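Long-range contacts in glycinin (Glycine max, PDB 1OD5), which probably serves as a seed storage protein, a hexameric 11S globulin that supplies sulfur-containing amino acids in seed meals: residues Glu17-Val22 against Thr31-His36; Val44-Arg49 against Ile143-Thr148; Pro65-Val70 against Val121-Pro126; Ser149-Gln154 against Leu361-Leu366; Asn388-Val393 against Gly418-Val423. All coordinates share one frame; numbering follows the deposited sequence.

Contact 1 (Glu17-Val22 against Thr31-His36); sequences EPDHRV and TWNSQH
With CG beside the backbone N (chi1 -58°), the carboxylate of D19 swings across to H36, whose CG likewise sits beside its own backbone N (chi1 -77°), and the two side chains approach from opposite directions. H36 NE2 donates to D19 OD1 at 3.2 Å, the oxygen lying in the imidazole plane and being met on its syn side. H36 NE2 also bonds D19 OD2 at 3.3 Å, the two oxygens sharing this one N-H. D19 OD1 is gripped twice, because N33 N reaches it at 3.2 Å from above the carboxylate plane. Strand 20-24 is the outermost of its sheet within the chain, paired with 27-31 in the N-terminal cupin domain, and D19 and H20 both face T31 in a classic beta bulge: D19 N donates to T31 O at 2.9 Å, while T31 N donates to H20 O at 3.2 Å. The T31 hydroxyl comes to the edge of the H20 ring, although its hydrogen-bond partner is the carbonyl of E171. P18 lies alongside W32 and sets CG over the six-membered ring, 3.7 Å from its centroid, a CH-pi contact. W32 NE1 is bonded to L16 O, and the indole rests against Y392 and L420.

Contact 2 (Val44-Arg49 against Ile143-Thr148); sequences VTVSKR and ISLLDT. With CO3 (carbonate ion), chain C.
V44 and L146 bury large areas here, and each meets its partner strand in a different way. V44 stands at the end of the pairing: its CG1 lies 4.0 Å from L145 CD1 and 3.6 Å from D147 OD1, the carboxylate's other oxygen being bonded to N150 ND2. L146 runs side by side with T45, its CD1 3.8 Å from T45 CG2. Its second branch turns the other way, and L146 CD2 comes within 3.6 Å of R49 NH2. On the other face of the sheet I143, the third of these residues, sends CD1 to V46 CG1 at 3.6 Å. Four backbone bonds tie the antiparallel strands through the T45-L146 and S47-S144 pairs. The R49 chain, extended from CG to NE, carries its guanidinium over S144, which lies on one face of it; S144 OG has Q66 as its probable hydrogen-bond partner. R49 NH1 reaches O2 of the bound carbonate at 3.1 Å, a weak bond, and H57, Y130 and T132 complete that pocket. Strand 45-51 lies between 27-31 and 140-146, and 140-146 is in turn flanked by 66-72. K48 and I143, on the face shared with V46, pack on Y392 of strand 389-394, and V44 packs on V390.

Contact 3 (Pro65-Val70 against Val121-Pro126); sequences PQMIIV and VLVIPP
The tip of I68 meets the CG1 methylene of I124, I68 CD1 lying 3.8 Å from I124 CG1, while the CG methylene of Q66 packs 3.7 Å from I124 CB on the same face. Further along that face, V70 CG2 abuts L122 CD1 at 3.7 Å. The opposite face is built by M67: with CG anti to the backbone N (chi1 179°) its chain leaves the strand and lays CG 3.6 Å from V121 CG1. A bend at the thioether (chi3 -80°) then takes M67 CE back to V123 CG2 at 4.0 Å. Behind these side chains are the backbones of neighbouring antiparallel strands in a cupin beta-barrel. Q66 and I124 form one hydrogen-bonded pair and I68 and L122 another; in the latter, I68 N donates to L122 O at 2.8 Å and L122 N to I68 O at 2.9 Å. M67-V123 and I69-V121 are the non-hydrogen-bonded pairs. Just before strand 66-72 and beyond the end of 120-124, the rings of P65 and P126 cross. I77 and F79 of strand 74-79 cover L122 and I124 inside the barrel, where the side chain of I68 also lies about 4 Å from the carbonate ion. Toward the second cupin domain, L361 and F364 of helix 361-364 receive V123, and L361 and L366 receive M67. Strand 140-146 flanks 66-72 on its other side.

Contact 4 (Ser149-Gln154 against Leu361-Leu366); sequences SNFNNQ and LRQFGL
The F151 ring meets the backbone of Q363 obliquely, neither over the face nor along the edge, with F151 CZ 3.0 Å from Q363 O. One face of this ring has the amide oxygen of N150 over its centre, N150 OD1 standing 3.9 Å above the plane. N152 presents its amide nitrogen to the edge of the F364 ring, near its plane. That nitrogen carries the firmer bond of the contact: N152 ND2 donates to Q363 O at 3.0 Å, and the carbonyl oxygen lies in the amide plane. N152 ND2 also donates a hydrogen bond to N150 OD1 at 2.9 Å. Because N152 N donates to N150 OD1 too, at 3.0 Å, N150 closes an Asx turn, and its oxygen is held by two donors that fix the rotation of the amide. N150 ND2 makes a weak bond to F364 O at the helix terminus, at 2.9 Å, and a further bond to D147 OD2 of its own domain. A water accepts weakly from N150 ND2 and donates to O of G365, the first residue to leave helical angles, with positive phi (71°). The backbone N of Q154 and O of N152 bind Q425 of a neighbouring subunit. The loop after strand 140-146 thus meets the carboxy-terminal end of the short, weakly bonded helix 361-364 of the second cupin domain, beside strands 66-72 and 120-124 of the first.

Contact 5 (Asn388-Val393 against Gly418-Val423); sequences NSVIYV and GQLLVV
Y392 reaches along the neighbouring strand toward G418. Y392 CB is 4.2 Å from L420 CD2, and with CG anti to the backbone N (chi1 173°) the ring swings past that leucine, which crosses it at about a right angle. L420 CD2 sits at the ring edge, 4.0 Å from Y392 CD1. One atom further, Y392 CE1 comes 3.5 Å from G418 O; CZ passes close to G418 CA, and OH of Y392 ends 3.5 Å from G418 CA. L420 CD2 also touches V390 CG1, at 3.5 Å, and V390 CG2 continues the row to V422. On the opposite face I391 CD1 packs 3.9 Å from V423 CG2. Six backbone hydrogen bonds join the strands, through S389-V423, I391-L421 and, beyond the last bridge, V393 N to Q419 O and G418 N to V393 O at 2.9 Å. Helix 37-42 lies over L420 and V422. I391 and V393 face L415 of strand 409-416, across the interior, and the side chain of I391 lies about 4 Å from a bound magnesium ion. The pair belongs to the C-terminal cupin beta-barrel, where H382 and E431 bind that metal.

Overall arrangement
Contacts 1, 2 and 3 belong to one antiparallel sheet of the N-terminal cupin domain and follow its strand order from the outer strand 20-24 to 120-124; the centres of contacts 1 and 3 are about 19 Å apart. Along the chain contact 1 comes first, and contact 3 falls between the two segments of contact 2, whose strand 140-146 pairs with 66-72. Contact 5 is the counterpart of contact 3 in the C-terminal cupin domain; its centre is about 11 Å from that of contact 2, and these two touch. Contact 4 joins the domains directly and touches contacts 2 and 3. Together they show two barrels packed sheet against sheet within one subunit of the hexamer.

Contact 1 (Glu17-Val22 against Thr31-His36)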
# COMPACT_ATOMS: atom_id res chain seq x y z
N GLU A 17 26.18 31.88 0.20
CA GLU A 17 27.31 31.37 -0.56
C GLU A 17 28.06 30.37 0.30
O GLU A 17 27.78 30.28 1.50
CB GLU A 17 28.19 32.56 -1.00
CG GLU A 17 27.41 33.39 -2.01
CD GLU A 17 28.18 34.12 -3.10
OE1 GLU A 17 29.14 33.57 -3.67
OE2 GLU A 17 27.78 35.25 -3.41
N PRO A 18 28.94 29.50 -0.19
CA PRO A 18 29.69 28.57 0.64
C PRO A 18 30.55 29.35 1.63
O PRO A 18 30.94 30.48 1.34
CB PRO A 18 30.52 27.76 -0.31
CG PRO A 18 29.81 27.91 -1.62
CD PRO A 18 29.27 29.32 -1.60
N ASP A 19 30.72 28.72 2.80
CA ASP A 19 31.50 29.20 3.96
C ASP A 19 32.88 28.54 4.06
O ASP A 19 33.89 29.22 4.19
CB ASP A 19 30.79 28.90 5.29
CG ASP A 19 29.39 29.49 5.41
OD1 ASP A 19 28.51 29.19 4.60
OD2 ASP A 19 29.15 30.28 6.33
N HIS A 20 32.94 27.21 3.99
CA HIS A 20 34.16 26.44 4.11
C HIS A 20 34.65 25.83 2.81
O HIS A 20 33.90 25.71 1.85
CB HIS A 20 33.86 25.39 5.13
CG HIS A 20 35.00 24.47 5.48
ND1 HIS A 20 36.18 24.79 6.00
CD2 HIS A 20 34.96 23.11 5.32
CE1 HIS A 20 36.86 23.69 6.18
NE2 HIS A 20 36.11 22.69 5.77
N ARG A 21 35.90 25.40 2.76
CA ARG A 21 36.51 24.82 1.59
C ARG A 21 37.54 23.75 1.96
O ARG A 21 38.40 23.98 2.82
CB ARG A 21 37.10 26.00 0.81
CG ARG A 21 38.21 25.71 -0.16
CD ARG A 21 38.69 26.99 -0.83
NE ARG A 21 37.78 27.47 -1.87
CZ ARG A 21 38.09 27.45 -3.20
NH1 ARG A 21 37.18 27.91 -4.07
NH2 ARG A 21 39.26 26.98 -3.67
N VAL A 22 37.45 22.54 1.39
CA VAL A 22 38.39 21.44 1.63
C VAL A 22 39.07 21.28 0.27
O VAL A 22 38.45 21.14 -0.78
CB VAL A 22 37.66 20.12 2.01
CG1 VAL A 22 38.56 18.88 1.90
CG2 VAL A 22 37.23 20.21 3.45
N THR A 31 31.35 23.82 1.30
CA THR A 31 30.12 23.61 2.04
C THR A 31 29.43 24.88 2.50
O THR A 31 30.03 25.95 2.48
CB THR A 31 30.49 22.71 3.20
OG1 THR A 31 31.48 23.39 3.96
CG2 THR A 31 31.08 21.38 2.74
N TRP A 32 28.13 24.80 2.80
CA TRP A 32 27.34 25.90 3.32
C TRP A 32 27.22 25.52 4.81
O TRP A 32 27.02 24.35 5.18
CB TRP A 32 25.98 25.93 2.68
CG TRP A 32 25.93 26.69 1.35
CD1 TRP A 32 25.35 27.94 1.31
CD2 TRP A 32 26.34 26.25 0.11
NE1 TRP A 32 25.38 28.30 0.04
CE2 TRP A 32 25.95 27.33 -0.70
CE3 TRP A 32 26.95 25.13 -0.46
CZ2 TRP A 32 26.17 27.30 -2.08
CZ3 TRP A 32 27.16 25.10 -1.83
CH2 TRP A 32 26.77 26.17 -2.63
N ASN A 33 27.38 26.47 5.73
CA ASN A 33 27.30 26.19 7.16
C ASN A 33 25.89 25.80 7.51
O ASN A 33 24.96 26.57 7.32
CB ASN A 33 27.67 27.44 7.99
CG ASN A 33 27.99 27.19 9.44
OD1 ASN A 33 28.94 27.77 9.96
ND2 ASN A 33 27.31 26.33 10.19
N SER A 34 25.74 24.64 8.14
CA SER A 34 24.42 24.16 8.50
C SER A 34 23.78 24.92 9.63
O SER A 34 22.63 24.65 9.96
CB SER A 34 24.51 22.67 8.84
OG SER A 34 25.22 22.44 10.02
N GLN A 35 24.47 25.94 10.19
CA GLN A 35 23.92 26.71 11.29
C GLN A 35 23.22 27.98 10.85
O GLN A 35 22.68 28.68 11.73
CB GLN A 35 25.03 27.08 12.30
CG GLN A 35 25.49 25.93 13.20
CD GLN A 35 26.88 26.17 13.81
OE1 GLN A 35 27.57 27.18 13.55
NE2 GLN A 35 27.34 25.20 14.61
N HIS A 36 23.19 28.29 9.54
CA HIS A 36 22.49 29.46 9.05
C HIS A 36 21.02 29.26 9.39
O HIS A 36 20.52 28.15 9.26
CB HIS A 36 22.58 29.62 7.54
CG HIS A 36 23.89 30.16 7.01
ND1 HIS A 36 24.21 31.40 6.66
CD2 HIS A 36 25.00 29.39 6.74
CE1 HIS A 36 25.44 31.41 6.20
NE2 HIS A 36 25.90 30.19 6.25

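Contact 2 (Val44-Arg49 against Ile143-Thr148)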
# COMPACT_ATOMS: atom_id res chain seq x y z
N VAL A 44 18.11 21.13 6.26
CA VAL A 44 19.03 20.60 5.26
C VAL A 44 20.29 21.44 5.30
O VAL A 44 20.29 22.49 5.96
CB VAL A 44 18.39 20.71 3.83
CG1 VAL A 44 17.02 20.07 3.75
CG2 VAL A 44 18.19 22.19 3.47
N THR A 45 21.35 20.99 4.59
CA THR A 45 22.60 21.74 4.42
C THR A 45 23.07 21.38 3.00
O THR A 45 22.62 20.40 2.43
CB THR A 45 23.73 21.40 5.45
OG1 THR A 45 24.73 22.34 5.08
CG2 THR A 45 24.31 20.00 5.45
N VAL A 46 23.95 22.17 2.35
CA VAL A 46 24.36 21.90 0.99
C VAL A 46 25.86 21.79 0.92
O VAL A 46 26.56 22.35 1.75
CB VAL A 46 23.83 23.05 0.14
CG1 VAL A 46 24.17 22.84 -1.33
CG2 VAL A 46 22.33 23.15 0.30
N SER A 47 26.33 21.11 -0.12
CA SER A 47 27.75 20.88 -0.37
C SER A 47 28.04 20.89 -1.86
O SER A 47 27.36 20.19 -2.59
CB SER A 47 28.07 19.56 0.24
OG SER A 47 29.37 19.15 -0.11
N LYS A 48 28.97 21.66 -2.40
CA LYS A 48 29.32 21.70 -3.81
C LYS A 48 30.59 20.92 -4.02
O LYS A 48 31.63 21.34 -3.54
CB LYS A 48 29.56 23.12 -4.28
CG LYS A 48 30.22 23.16 -5.66
CD LYS A 48 30.81 24.49 -6.04
CE LYS A 48 29.70 25.43 -6.47
NZ LYS A 48 30.27 26.57 -7.18
N ARG A 49 30.57 19.80 -4.72
CA ARG A 49 31.78 19.02 -4.94
C ARG A 49 32.32 19.23 -6.33
O ARG A 49 31.56 19.42 -7.29
CB ARG A 49 31.46 17.59 -4.72
CG ARG A 49 30.97 17.48 -3.29
CD ARG A 49 30.17 16.23 -3.08
NE ARG A 49 29.71 16.20 -1.71
CZ ARG A 49 28.76 15.38 -1.30
NH1 ARG A 49 28.17 14.55 -2.14
NH2 ARG A 49 28.36 15.40 -0.04
N ILE A 143 26.25 19.98 -7.03
CA ILE A 143 25.86 20.52 -5.77
C ILE A 143 24.91 19.46 -5.21
O ILE A 143 24.02 18.92 -5.86
CB ILE A 143 25.25 22.00 -5.98
CG1 ILE A 143 23.78 22.00 -6.10
CG2 ILE A 143 25.84 22.66 -7.24
CD1 ILE A 143 23.15 22.33 -4.75
N SER A 144 25.14 19.12 -3.95
CA SER A 144 24.41 18.11 -3.23
C SER A 144 23.60 18.63 -2.07
O SER A 144 24.16 19.33 -1.25
CB SER A 144 25.43 17.15 -2.78
OG SER A 144 24.90 16.11 -1.99
N LEU A 145 22.32 18.29 -1.96
CA LEU A 145 21.44 18.69 -0.88
C LEU A 145 21.54 17.56 0.11
O LEU A 145 21.09 16.47 -0.21
CB LEU A 145 20.06 18.81 -1.43
CG LEU A 145 18.80 19.34 -0.71
CD1 LEU A 145 18.33 18.38 0.37
CD2 LEU A 145 19.11 20.73 -0.19
N LEU A 146 22.11 17.75 1.29
CA LEU A 146 22.23 16.70 2.28
C LEU A 146 20.99 16.88 3.13
O LEU A 146 20.83 17.90 3.78
CB LEU A 146 23.49 16.90 3.12
CG LEU A 146 24.82 17.35 2.50
CD1 LEU A 146 25.91 17.11 3.52
CD2 LEU A 146 25.19 16.55 1.29
N ASP A 147 20.06 15.94 3.16
CA ASP A 147 18.84 16.12 3.93
C ASP A 147 18.96 15.51 5.30
O ASP A 147 18.42 14.45 5.61
CB ASP A 147 17.74 15.50 3.09
CG ASP A 147 16.33 15.68 3.60
OD1 ASP A 147 16.02 16.67 4.27
OD2 ASP A 147 15.56 14.78 3.30
N THR A 148 19.67 16.23 6.17
CA THR A 148 19.93 15.78 7.52
C THR A 148 18.69 15.68 8.37
O THR A 148 18.69 14.90 9.31
CB THR A 148 20.96 16.73 8.14
OG1 THR A 148 20.44 18.02 8.00
CG2 THR A 148 22.31 16.70 7.43
C CO3 C . 30.25 13.06 -5.44
O1 CO3 C . 29.93 13.82 -6.35
O2 CO3 C . 29.60 13.05 -4.41
O3 CO3 C . 31.20 12.30 -5.56

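Contact 3 (Pro65-Val70 against Val121-Pro126)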
# COMPACT_ATOMS: atom_id res chain seq x y z
N PRO A 65 19.63 10.68 2.99
CA PRO A 65 19.71 10.73 1.54
C PRO A 65 20.20 12.04 1.02
O PRO A 65 19.95 13.06 1.66
CB PRO A 65 18.31 10.46 1.06
CG PRO A 65 17.49 11.10 2.15
CD PRO A 65 18.25 10.79 3.44
N GLN A 66 20.90 12.03 -0.11
CA GLN A 66 21.32 13.28 -0.69
C GLN A 66 20.94 13.27 -2.15
O GLN A 66 20.99 12.25 -2.82
CB GLN A 66 22.84 13.53 -0.51
CG GLN A 66 23.81 12.43 -0.70
CD GLN A 66 25.23 12.71 -0.23
OE1 GLN A 66 25.83 11.86 0.44
NE2 GLN A 66 25.86 13.82 -0.62
N MET A 67 20.42 14.40 -2.61
CA MET A 67 20.02 14.59 -3.99
C MET A 67 21.07 15.50 -4.56
O MET A 67 21.33 16.58 -4.05
CB MET A 67 18.66 15.26 -4.09
CG MET A 67 18.24 15.46 -5.52
SD MET A 67 16.53 15.94 -5.57
CE MET A 67 15.96 14.30 -5.37
N ILE A 68 21.63 15.10 -5.69
CA ILE A 68 22.71 15.80 -6.32
C ILE A 68 22.47 16.29 -7.73
O ILE A 68 22.14 15.45 -8.54
CB ILE A 68 23.93 14.85 -6.32
CG1 ILE A 68 24.13 14.23 -4.95
CG2 ILE A 68 25.16 15.63 -6.80
CD1 ILE A 68 25.39 13.38 -4.83
N ILE A 69 22.57 17.56 -8.13
CA ILE A 69 22.41 17.85 -9.53
C ILE A 69 23.82 18.09 -10.08
O ILE A 69 24.62 18.77 -9.47
CB ILE A 69 21.49 19.07 -9.76
CG1 ILE A 69 21.39 19.25 -11.28
CG2 ILE A 69 22.01 20.33 -9.06
CD1 ILE A 69 20.38 20.28 -11.79
N VAL A 70 24.19 17.47 -11.21
CA VAL A 70 25.48 17.64 -11.85
C VAL A 70 25.30 18.83 -12.76
O VAL A 70 24.47 18.81 -13.67
CB VAL A 70 25.82 16.39 -12.67
CG1 VAL A 70 27.04 16.62 -13.51
CG2 VAL A 70 26.06 15.23 -11.75
N VAL A 121 20.30 14.36 -12.18
CA VAL A 121 20.09 14.41 -10.75
C VAL A 121 20.43 13.02 -10.25
O VAL A 121 20.12 12.05 -10.93
CB VAL A 121 18.65 14.70 -10.43
CG1 VAL A 121 18.40 14.54 -8.95
CG2 VAL A 121 18.35 16.12 -10.80
N LEU A 122 21.07 12.84 -9.10
CA LEU A 122 21.40 11.53 -8.61
C LEU A 122 20.96 11.47 -7.18
O LEU A 122 20.99 12.45 -6.47
CB LEU A 122 22.87 11.25 -8.65
CG LEU A 122 23.48 11.04 -10.02
CD1 LEU A 122 24.23 12.27 -10.45
CD2 LEU A 122 24.46 9.89 -9.96
N VAL A 123 20.52 10.31 -6.73
CA VAL A 123 20.06 10.15 -5.36
C VAL A 123 20.97 9.09 -4.78
O VAL A 123 21.23 8.07 -5.41
CB VAL A 123 18.57 9.71 -5.35
CG1 VAL A 123 17.97 9.65 -3.96
CG2 VAL A 123 17.78 10.77 -6.14
N ILE A 124 21.52 9.37 -3.60
CA ILE A 124 22.40 8.45 -2.91
C ILE A 124 21.56 8.01 -1.72
O ILE A 124 21.09 8.85 -0.94
CB ILE A 124 23.66 9.15 -2.39
CG1 ILE A 124 24.32 9.98 -3.49
CG2 ILE A 124 24.59 8.08 -1.83
CD1 ILE A 124 24.87 9.24 -4.72
N PRO A 125 21.28 6.72 -1.57
CA PRO A 125 20.54 6.19 -0.44
C PRO A 125 21.24 6.30 0.92
O PRO A 125 22.47 6.23 0.97
CB PRO A 125 20.26 4.76 -0.89
CG PRO A 125 20.35 4.80 -2.40
CD PRO A 125 21.53 5.69 -2.58
N PRO A 126 20.52 6.40 2.06
CA PRO A 126 21.06 6.24 3.39
C PRO A 126 21.87 5.00 3.60
O PRO A 126 21.38 3.92 3.33
CB PRO A 126 19.89 6.24 4.32
CG PRO A 126 18.90 7.05 3.60
CD PRO A 126 19.07 6.57 2.17

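Contact 4 (Ser149-Gln154 against Leu361-Leu366)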
# COMPACT_ATOMS: atom_id res chain seq x y z
N SER A 149 17.62 16.41 8.08
CA SER A 149 16.43 16.27 8.89
C SER A 149 15.55 15.07 8.47
O SER A 149 14.49 14.81 9.05
CB SER A 149 15.61 17.56 8.80
OG SER A 149 15.05 17.81 7.51
N ASN A 150 15.99 14.25 7.49
CA ASN A 150 15.22 13.11 7.00
C ASN A 150 14.80 12.06 8.00
O ASN A 150 15.65 11.71 8.81
CB ASN A 150 16.00 12.45 5.90
CG ASN A 150 15.11 11.53 5.09
OD1 ASN A 150 15.03 10.32 5.27
ND2 ASN A 150 14.35 12.14 4.21
N PHE A 151 13.57 11.51 7.99
CA PHE A 151 13.17 10.47 8.94
C PHE A 151 14.08 9.24 8.99
O PHE A 151 14.11 8.53 9.99
CB PHE A 151 11.74 9.96 8.64
CG PHE A 151 11.53 9.33 7.24
CD1 PHE A 151 11.78 7.95 7.02
CD2 PHE A 151 11.13 10.14 6.16
CE1 PHE A 151 11.63 7.42 5.73
CE2 PHE A 151 10.99 9.59 4.88
CZ PHE A 151 11.24 8.24 4.66
N ASN A 152 14.83 8.98 7.90
CA ASN A 152 15.76 7.86 7.78
C ASN A 152 17.03 8.03 8.61
O ASN A 152 17.78 7.08 8.82
CB ASN A 152 16.19 7.66 6.35
CG ASN A 152 15.17 6.92 5.47
OD1 ASN A 152 14.91 5.73 5.66
ND2 ASN A 152 14.58 7.55 4.46
N ASN A 153 17.32 9.27 9.00
CA ASN A 153 18.49 9.60 9.81
C ASN A 153 18.05 9.50 11.26
O ASN A 153 17.20 10.26 11.71
CB ASN A 153 18.93 11.03 9.49
CG ASN A 153 20.10 11.52 10.33
OD1 ASN A 153 20.82 10.76 10.95
ND2 ASN A 153 20.26 12.83 10.37
N GLN A 154 18.54 8.48 11.94
CA GLN A 154 18.24 8.23 13.33
C GLN A 154 19.34 8.72 14.30
O GLN A 154 19.26 8.49 15.51
CB GLN A 154 17.97 6.73 13.49
CG GLN A 154 16.66 6.36 12.83
CD GLN A 154 16.15 4.95 13.09
OE1 GLN A 154 15.25 4.46 12.40
NE2 GLN A 154 16.64 4.21 14.06
N LEU A 361 12.61 7.77 -4.76
CA LEU A 361 12.31 8.98 -4.06
C LEU A 361 11.19 8.87 -3.08
O LEU A 361 11.21 9.59 -2.08
CB LEU A 361 11.97 10.10 -5.03
CG LEU A 361 13.13 10.62 -5.90
CD1 LEU A 361 12.66 11.80 -6.72
CD2 LEU A 361 14.30 11.08 -5.03
N ARG A 362 10.25 7.95 -3.27
CA ARG A 362 9.17 7.83 -2.31
C ARG A 362 9.72 7.44 -0.95
O ARG A 362 9.19 7.91 0.06
CB ARG A 362 8.14 6.77 -2.75
CG ARG A 362 6.70 7.18 -2.34
CD ARG A 362 5.58 6.33 -2.96
NE ARG A 362 5.86 6.00 -4.37
CZ ARG A 362 5.45 6.70 -5.45
NH1 ARG A 362 5.81 6.26 -6.68
NH2 ARG A 362 4.70 7.79 -5.33
N GLN A 363 10.78 6.63 -0.89
CA GLN A 363 11.36 6.25 0.40
C GLN A 363 12.33 7.30 0.96
O GLN A 363 12.65 7.26 2.15
CB GLN A 363 12.15 4.94 0.31
CG GLN A 363 11.78 3.92 1.41
CD GLN A 363 11.69 4.45 2.86
OE1 GLN A 363 12.66 4.52 3.65
NE2 GLN A 363 10.47 4.83 3.25
N PHE A 364 12.78 8.28 0.16
CA PHE A 364 13.73 9.27 0.65
C PHE A 364 13.19 10.65 0.95
O PHE A 364 13.92 11.49 1.46
CB PHE A 364 14.86 9.37 -0.36
CG PHE A 364 15.49 8.02 -0.65
CD1 PHE A 364 15.58 7.03 0.35
CD2 PHE A 364 15.93 7.76 -1.94
CE1 PHE A 364 16.11 5.78 0.04
CE2 PHE A 364 16.46 6.51 -2.22
CZ PHE A 364 16.55 5.52 -1.24
N GLY A 365 11.94 10.94 0.62
CA GLY A 365 11.37 12.25 0.93
C GLY A 365 11.88 13.45 0.11
O GLY A 365 11.75 14.60 0.55
N LEU A 366 12.44 13.25 -1.08
CA LEU A 366 12.92 14.36 -1.88
C LEU A 366 12.33 14.40 -3.28
O LEU A 366 11.87 13.43 -3.83
CB LEU A 366 14.42 14.30 -2.06
CG LEU A 366 15.43 14.82 -1.01
CD1 LEU A 366 14.86 16.06 -0.31
CD2 LEU A 366 15.74 13.72 -0.05
O HOH W 1 12.48 14.79 3.60

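Contact 5 (Asn388-Val393 against Gly418-Val423)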
# COMPACT_ATOMS: atom_id res chain seq x y z
N ASN A 388 9.41 22.35 2.05
CA ASN A 388 10.35 23.47 2.09
C ASN A 388 11.19 23.26 0.84
O ASN A 388 11.35 22.15 0.34
CB ASN A 388 11.30 23.44 3.33
CG ASN A 388 10.64 23.72 4.68
OD1 ASN A 388 9.77 24.58 4.78
ND2 ASN A 388 10.98 23.02 5.76
N SER A 389 11.72 24.34 0.30
CA SER A 389 12.58 24.24 -0.87
C SER A 389 13.82 25.10 -0.76
O SER A 389 13.92 26.06 0.01
CB SER A 389 11.87 24.62 -2.13
OG SER A 389 10.65 25.31 -1.98
N VAL A 390 14.81 24.67 -1.54
CA VAL A 390 16.11 25.27 -1.65
C VAL A 390 16.45 25.46 -3.12
O VAL A 390 16.63 24.51 -3.87
CB VAL A 390 17.17 24.36 -0.98
CG1 VAL A 390 18.57 24.91 -1.17
CG2 VAL A 390 16.92 24.30 0.50
N ILE A 391 16.51 26.72 -3.52
CA ILE A 391 16.83 27.17 -4.86
C ILE A 391 18.35 27.32 -4.96
O ILE A 391 18.99 27.77 -4.02
CB ILE A 391 16.13 28.54 -5.10
CG1 ILE A 391 14.64 28.39 -5.21
CG2 ILE A 391 16.65 29.16 -6.38
CD1 ILE A 391 13.92 29.75 -5.26
N TYR A 392 18.97 26.93 -6.05
CA TYR A 392 20.39 27.11 -6.26
C TYR A 392 20.47 27.64 -7.69
O TYR A 392 20.08 26.91 -8.61
CB TYR A 392 21.15 25.80 -6.15
CG TYR A 392 22.60 26.01 -6.55
CD1 TYR A 392 23.50 26.53 -5.61
CD2 TYR A 392 23.02 25.70 -7.84
CE1 TYR A 392 24.83 26.75 -5.98
CE2 TYR A 392 24.34 25.93 -8.21
CZ TYR A 392 25.24 26.45 -7.27
OH TYR A 392 26.56 26.69 -7.64
N VAL A 393 20.95 28.85 -7.98
CA VAL A 393 20.99 29.33 -9.34
C VAL A 393 22.18 28.77 -10.09
O VAL A 393 23.33 28.93 -9.73
CB VAL A 393 21.00 30.88 -9.30
CG1 VAL A 393 20.95 31.43 -10.72
CG2 VAL A 393 19.77 31.39 -8.54
N GLY A 418 25.44 30.43 -8.52
CA GLY A 418 26.22 30.13 -7.32
C GLY A 418 25.50 30.42 -6.02
O GLY A 418 25.86 29.91 -4.96
N GLN A 419 24.45 31.22 -6.05
CA GLN A 419 23.74 31.56 -4.85
C GLN A 419 22.62 30.58 -4.53
O GLN A 419 21.97 30.05 -5.44
CB GLN A 419 23.13 32.95 -4.97
CG GLN A 419 24.22 33.98 -5.24
CD GLN A 419 23.79 35.42 -5.02
OE1 GLN A 419 22.73 35.87 -5.44
NE2 GLN A 419 24.65 36.15 -4.32
N LEU A 420 22.40 30.44 -3.22
CA LEU A 420 21.41 29.55 -2.62
C LEU A 420 20.30 30.33 -1.89
O LEU A 420 20.66 31.26 -1.17
CB LEU A 420 22.28 28.69 -1.75
CG LEU A 420 22.00 27.40 -1.01
CD1 LEU A 420 21.00 27.64 0.11
CD2 LEU A 420 21.68 26.36 -2.06
N LEU A 421 18.99 30.08 -2.04
CA LEU A 421 17.94 30.79 -1.31
C LEU A 421 16.92 29.79 -0.81
O LEU A 421 16.39 28.99 -1.57
CB LEU A 421 17.20 31.80 -2.19
CG LEU A 421 15.94 32.50 -1.64
CD1 LEU A 421 16.26 33.46 -0.51
CD2 LEU A 421 15.37 33.36 -2.74
N VAL A 422 16.57 29.83 0.47
CA VAL A 422 15.62 28.90 1.04
C VAL A 422 14.23 29.46 0.99
O VAL A 422 14.00 30.56 1.49
CB VAL A 422 16.02 28.61 2.48
CG1 VAL A 422 14.96 27.83 3.23
CG2 VAL A 422 17.30 27.80 2.43
N VAL A 423 13.26 28.81 0.37
CA VAL A 423 11.94 29.40 0.41
C VAL A 423 11.15 28.42 1.25
O VAL A 423 10.93 27.30 0.79
CB VAL A 423 11.36 29.52 -0.98
CG1 VAL A 423 9.91 30.02 -0.88
CG2 VAL A 423 12.26 30.46 -1.79